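Local coordinates for phycocyanobilin lyase subunit beta (PDB 5N3U), which associates with the lyase subunit CpcE to form a phycobiliprotein lyase, probably required for attaching the bilin chromophore to the phycocyanin alpha chain, at residues B[103-107]-B[108-112]; B[148-151]-B[152-155]. All coordinates share one frame; numbering follows the deposited sequence.

How the contacts relate
Contacts 1 and 2 are similar helix-starting turns within the HEAT-repeat region, each beginning with an aspartate-led Asx turn and running into the N-terminus of a helix, 108-118 in contact 1 and 151-163 in contact 2. Their centres lie about 11 Å apart, on the same side of the chain's centre, and the two touch directly. A salt bridge joins R111 NH1 to D148 OD1 at 2.9 Å, and R112 NH1 lies 3.0 Å from S152 OG, probably hydrogen-bonded. Between these polar ties, I153 CD1 packs on R111 CB and R112 CG. Chains of CpcE, the alpha subunit of the lyase, pack against both turns, placing them at subunit interfaces.

Contact 1. Residues B[103-107]-B[108-112]; sequences ATDFA and PSVRR
V110 and D105 meet at about a right angle where the turn after helix 95-104 enters helix 108-118. The methyl CG1 of V110 does the touching, 3.5 Å from D105 OD2. It lies opposite the backbone nitrogen (chi1 168°), which turns it to the aspartate and leaves CG2 to pack on A107 CB at 3.9 Å. A branched valine can thus cover both residues at once.

D105 suits the corner because its carboxylate folds back on its own chain: OD1 accepts from A107 N at 3.0 Å through its anti lone pair, an Asx turn. OD2 forms a salt bridge with R79, so this turn is tied to helix 76-89, one helix further back.

R111 reaches back alongside the turn, its CD 3.1 Å from D105 O. The bend at chi3 (71°) turns the guanidinium toward the end of helix 95-104, where NE bonds to A102 O. Water 1, in the guanidinium plane, accepts from NH1 at 3.2 Å and donates to F106 O, while NH1 also forms a salt bridge with D148.

At the N-cap, A107 presents its carbonyl to R111 N at 3.0 Å, with an N-H...O angle of 170°, and more weakly to V110 N. P108 fits the first helical turn, where its lack of an N-H costs no helical bond. N13 of a neighbouring CpcE chain packs against F106 and R111.

D105 therefore serves the turn through OD1 and R79 through OD2. At R111, the carboxylate of D148 would probably offset the buried guanidinium's positive charge, while carbonyl and water satisfy other N-H groups.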
loop_
_atom_site.group_PDB
_atom_site.type_symbol
_atom_site.label_atom_id
_atom_site.label_comp_id
_atom_site.label_asym_id
_atom_site.label_seq_id
_atom_site.Cartn_x
_atom_site.Cartn_y
_atom_site.Cartn_z
ATOM N N ALA B 103 5.530 12.934 -6.405
ATOM C CA ALA B 103 4.328 13.168 -7.208
ATOM C C ALA B 103 3.422 11.968 -7.416
ATOM O O ALA B 103 2.194 12.149 -7.523
ATOM C CB ALA B 103 4.735 13.748 -8.585
ATOM N N THR B 104 3.970 10.739 -7.541
ATOM C CA THR B 104 3.167 9.608 -7.953
ATOM C C THR B 104 3.196 8.402 -7.043
ATOM O O THR B 104 2.397 7.488 -7.222
ATOM C CB THR B 104 3.489 9.166 -9.365
ATOM O OG1 THR B 104 4.869 8.778 -9.458
ATOM C CG2 THR B 104 3.247 10.359 -10.400
ATOM N N ASP B 105 4.072 8.367 -6.062
ATOM C CA ASP B 105 4.034 7.281 -5.098
ATOM C C ASP B 105 2.782 7.362 -4.251
ATOM O O ASP B 105 2.230 8.449 -4.107
ATOM C CB ASP B 105 5.304 7.317 -4.182
ATOM C CG ASP B 105 5.693 5.887 -3.766
ATOM O OD1 ASP B 105 4.956 5.265 -2.974
ATOM O OD2 ASP B 105 6.736 5.382 -4.244
ATOM N N PHE B 106 2.260 6.246 -3.760
ATOM C CA PHE B 106 1.113 6.282 -2.887
ATOM C C PHE B 106 1.525 6.321 -1.413
ATOM O O PHE B 106 0.781 6.800 -0.616
ATOM C CB PHE B 106 0.199 5.095 -3.066
ATOM C CG PHE B 106 -0.691 5.192 -4.254
ATOM C CD1 PHE B 106 -1.901 5.921 -4.197
ATOM C CD2 PHE B 106 -0.336 4.578 -5.450
ATOM C CE1 PHE B 106 -2.720 6.038 -5.322
ATOM C CE2 PHE B 106 -1.166 4.672 -6.562
ATOM C CZ PHE B 106 -2.352 5.410 -6.492
ATOM N N ALA B 107 2.738 5.849 -1.075
ATOM C CA ALA B 107 3.116 5.777 0.314
ATOM C C ALA B 107 3.525 7.111 0.911
ATOM O O ALA B 107 4.495 7.701 0.486
ATOM C CB ALA B 107 4.240 4.814 0.454
ATOM N N PRO B 108 2.817 7.570 1.964
ATOM C CA PRO B 108 3.159 8.832 2.556
ATOM C C PRO B 108 4.565 8.959 3.083
ATOM O O PRO B 108 5.159 10.008 2.888
ATOM C CB PRO B 108 2.193 8.982 3.716
ATOM C CG PRO B 108 0.992 8.217 3.325
ATOM C CD PRO B 108 1.557 7.034 2.480
ATOM N N SER B 109 5.113 7.915 3.690
ATOM C CA SER B 109 6.444 7.962 4.198
ATOM C C SER B 109 7.407 8.221 3.031
ATOM O O SER B 109 8.423 8.966 3.190
ATOM C CB SER B 109 6.846 6.594 4.871
ATOM O OG SER B 109 6.556 5.470 4.032
ATOM N N VAL B 110 7.106 7.645 1.859
ATOM C CA VAL B 110 7.986 7.842 0.692
ATOM C C VAL B 110 7.886 9.260 0.188
ATOM O O VAL B 110 8.901 9.898 -0.099
ATOM C CB VAL B 110 7.641 6.863 -0.410
ATOM C CG1 VAL B 110 8.347 7.245 -1.733
ATOM C CG2 VAL B 110 8.014 5.487 -0.002
ATOM N N ARG B 111 6.673 9.740 -0.012
ATOM C CA ARG B 111 6.435 11.067 -0.513
ATOM C C ARG B 111 7.035 12.178 0.375
ATOM O O ARG B 111 7.553 13.179 -0.154
ATOM C CB ARG B 111 4.919 11.282 -0.684
ATOM C CG ARG B 111 4.234 10.281 -1.618
ATOM C CD ARG B 111 2.748 10.539 -1.838
ATOM N NE ARG B 111 2.646 11.741 -2.646
ATOM C CZ ARG B 111 1.570 12.493 -2.746
ATOM N NH1 ARG B 111 0.426 12.176 -2.130
ATOM N NH2 ARG B 111 1.648 13.566 -3.487
ATOM N N ARG B 112 6.902 12.055 1.710
ATOM C CA ARG B 112 7.368 13.072 2.589
ATOM C C ARG B 112 8.864 13.167 2.521
ATOM O O ARG B 112 9.416 14.286 2.571
ATOM C CB ARG B 112 6.937 12.861 4.038
ATOM C CG ARG B 112 5.398 12.965 4.232
ATOM C CD ARG B 112 4.966 12.869 5.669
ATOM N NE ARG B 112 5.380 11.606 6.260
ATOM C CZ ARG B 112 4.542 10.625 6.671
ATOM N NH1 ARG B 112 3.220 10.752 6.603
ATOM N NH2 ARG B 112 5.049 9.525 7.127
HETATM O O HOH W 1 -0.504 9.429 -0.812
#

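Contact 2. Residues B[148-151]-B[152-155]; sequences DAEW and SIRY
E150 is the N-cap of helix 151-163, its carboxylate capping S152 N, in a helix-connecting turn of the HEAT-repeat region that opens with an Asx turn, D148 OD2 accepting from E150 N while its OD1 is salt-bridged to R111.

Among the hydrogen bonds, two donors grip one oxygen: E150 OE2 takes S152 OG at 2.7 Å, on its anti side, and S152 N at 3.1 Å, from above the carboxylate plane. The glutamate, bent at chi2 (60°), is long enough to curl back to the S152 N-H, which has no helical acceptor in the first turn; the serine's short hydroxyl adds the second donor and also bonds to R112. E150 O receives R154 N.

Arginine suits position 154 by its length. From NH1 it gives D148 O a bond of 2.9 Å, nearly in the guanidinium plane, and A149 O a weak one, while NE forms a salt bridge with D185.

Apolar packing sets I153 CG2 against D148 CB at 3.6 Å. Indole W151 lies beside Y155, both pointing the same way, and K245 of a CpcE chain makes a cation-pi contact with it. An alanine in place of W151 is likely to leave S152 CB and Y155 CB without their aromatic cover and K245 without its cation-pi partner. In the CH-pi contact, S152 CB stands 3.9 Å from the centroid of the W151 six-membered ring, only 8° off its normal.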
loop_
_atom_site.group_PDB
_atom_site.type_symbol
_atom_site.label_atom_id
_atom_site.label_comp_id
_atom_site.label_asym_id
_atom_site.label_seq_id
_atom_site.Cartn_x
_atom_site.Cartn_y
_atom_site.Cartn_z
ATOM N N ASP B 148 -1.969 18.595 -1.923
ATOM C CA ASP B 148 -2.482 17.306 -1.568
ATOM C C ASP B 148 -3.468 17.450 -0.408
ATOM O O ASP B 148 -3.332 18.340 0.426
ATOM C CB ASP B 148 -1.346 16.381 -1.113
ATOM C CG ASP B 148 -1.701 14.954 -1.185
ATOM O OD1 ASP B 148 -1.564 14.344 -2.291
ATOM O OD2 ASP B 148 -2.098 14.384 -0.150
ATOM N N ALA B 149 -4.394 16.521 -0.334
ATOM C CA ALA B 149 -5.371 16.495 0.760
ATOM C C ALA B 149 -4.811 16.055 2.110
ATOM O O ALA B 149 -5.357 16.447 3.110
ATOM C CB ALA B 149 -6.567 15.639 0.401
ATOM N N GLU B 150 -3.732 15.257 2.163
ATOM C CA GLU B 150 -3.157 14.789 3.433
ATOM C C GLU B 150 -2.257 15.890 4.003
ATOM O O GLU B 150 -1.331 16.407 3.310
ATOM C CB GLU B 150 -2.396 13.486 3.151
ATOM C CG GLU B 150 -1.323 13.042 4.147
ATOM C CD GLU B 150 -1.859 12.826 5.512
ATOM O OE1 GLU B 150 -3.025 12.369 5.593
ATOM O OE2 GLU B 150 -1.121 13.081 6.487
ATOM N N TRP B 151 -2.495 16.232 5.272
ATOM C CA TRP B 151 -1.794 17.363 5.935
ATOM C C TRP B 151 -0.312 17.104 5.955
ATOM O O TRP B 151 0.454 18.062 5.809
ATOM C CB TRP B 151 -2.318 17.615 7.384
ATOM C CG TRP B 151 -1.903 16.589 8.296
ATOM C CD1 TRP B 151 -2.535 15.410 8.573
ATOM C CD2 TRP B 151 -0.723 16.601 9.059
ATOM N NE1 TRP B 151 -1.791 14.675 9.411
ATOM C CE2 TRP B 151 -0.668 15.402 9.748
ATOM C CE3 TRP B 151 0.337 17.498 9.169
ATOM C CZ2 TRP B 151 0.383 15.081 10.565
ATOM C CZ3 TRP B 151 1.373 17.179 9.990
ATOM C CH2 TRP B 151 1.395 15.996 10.680
ATOM N N SER B 152 0.117 15.864 6.199
ATOM C CA SER B 152 1.538 15.606 6.346
ATOM C C SER B 152 2.322 15.790 5.015
ATOM O O SER B 152 3.540 16.107 5.045
ATOM C CB SER B 152 1.802 14.241 6.953
ATOM O OG SER B 152 1.527 13.204 6.056
ATOM N N ILE B 153 1.657 15.593 3.867
ATOM C CA ILE B 153 2.265 15.853 2.584
ATOM C C ILE B 153 2.439 17.324 2.416
ATOM O O ILE B 153 3.501 17.801 1.974
ATOM C CB ILE B 153 1.391 15.328 1.397
ATOM C CG1 ILE B 153 1.178 13.832 1.436
ATOM C CG2 ILE B 153 2.035 15.715 0.084
ATOM C CD1 ILE B 153 2.389 13.053 1.740
ATOM N N ARG B 154 1.410 18.089 2.742
ATOM C CA ARG B 154 1.531 19.558 2.669
ATOM C C ARG B 154 2.598 20.080 3.614
ATOM O O ARG B 154 3.338 20.947 3.246
ATOM C CB ARG B 154 0.180 20.302 2.941
ATOM C CG ARG B 154 -0.943 19.929 2.029
ATOM C CD ARG B 154 -2.096 20.954 2.056
ATOM N NE ARG B 154 -2.823 20.981 3.342
ATOM C CZ ARG B 154 -3.639 20.050 3.848
ATOM N NH1 ARG B 154 -3.904 18.904 3.234
ATOM N NH2 ARG B 154 -4.219 20.282 5.049
ATOM N N TYR B 155 2.713 19.501 4.802
ATOM C CA TYR B 155 3.754 19.927 5.720
ATOM C C TYR B 155 5.130 19.706 5.112
ATOM O O TYR B 155 6.010 20.588 5.107
ATOM C CB TYR B 155 3.572 19.121 7.023
ATOM C CG TYR B 155 4.481 19.548 8.155
ATOM C CD1 TYR B 155 5.783 19.128 8.201
ATOM C CD2 TYR B 155 4.011 20.340 9.183
ATOM C CE1 TYR B 155 6.652 19.498 9.238
ATOM C CE2 TYR B 155 4.866 20.745 10.217
ATOM C CZ TYR B 155 6.160 20.341 10.240
ATOM O OH TYR B 155 7.018 20.729 11.273
#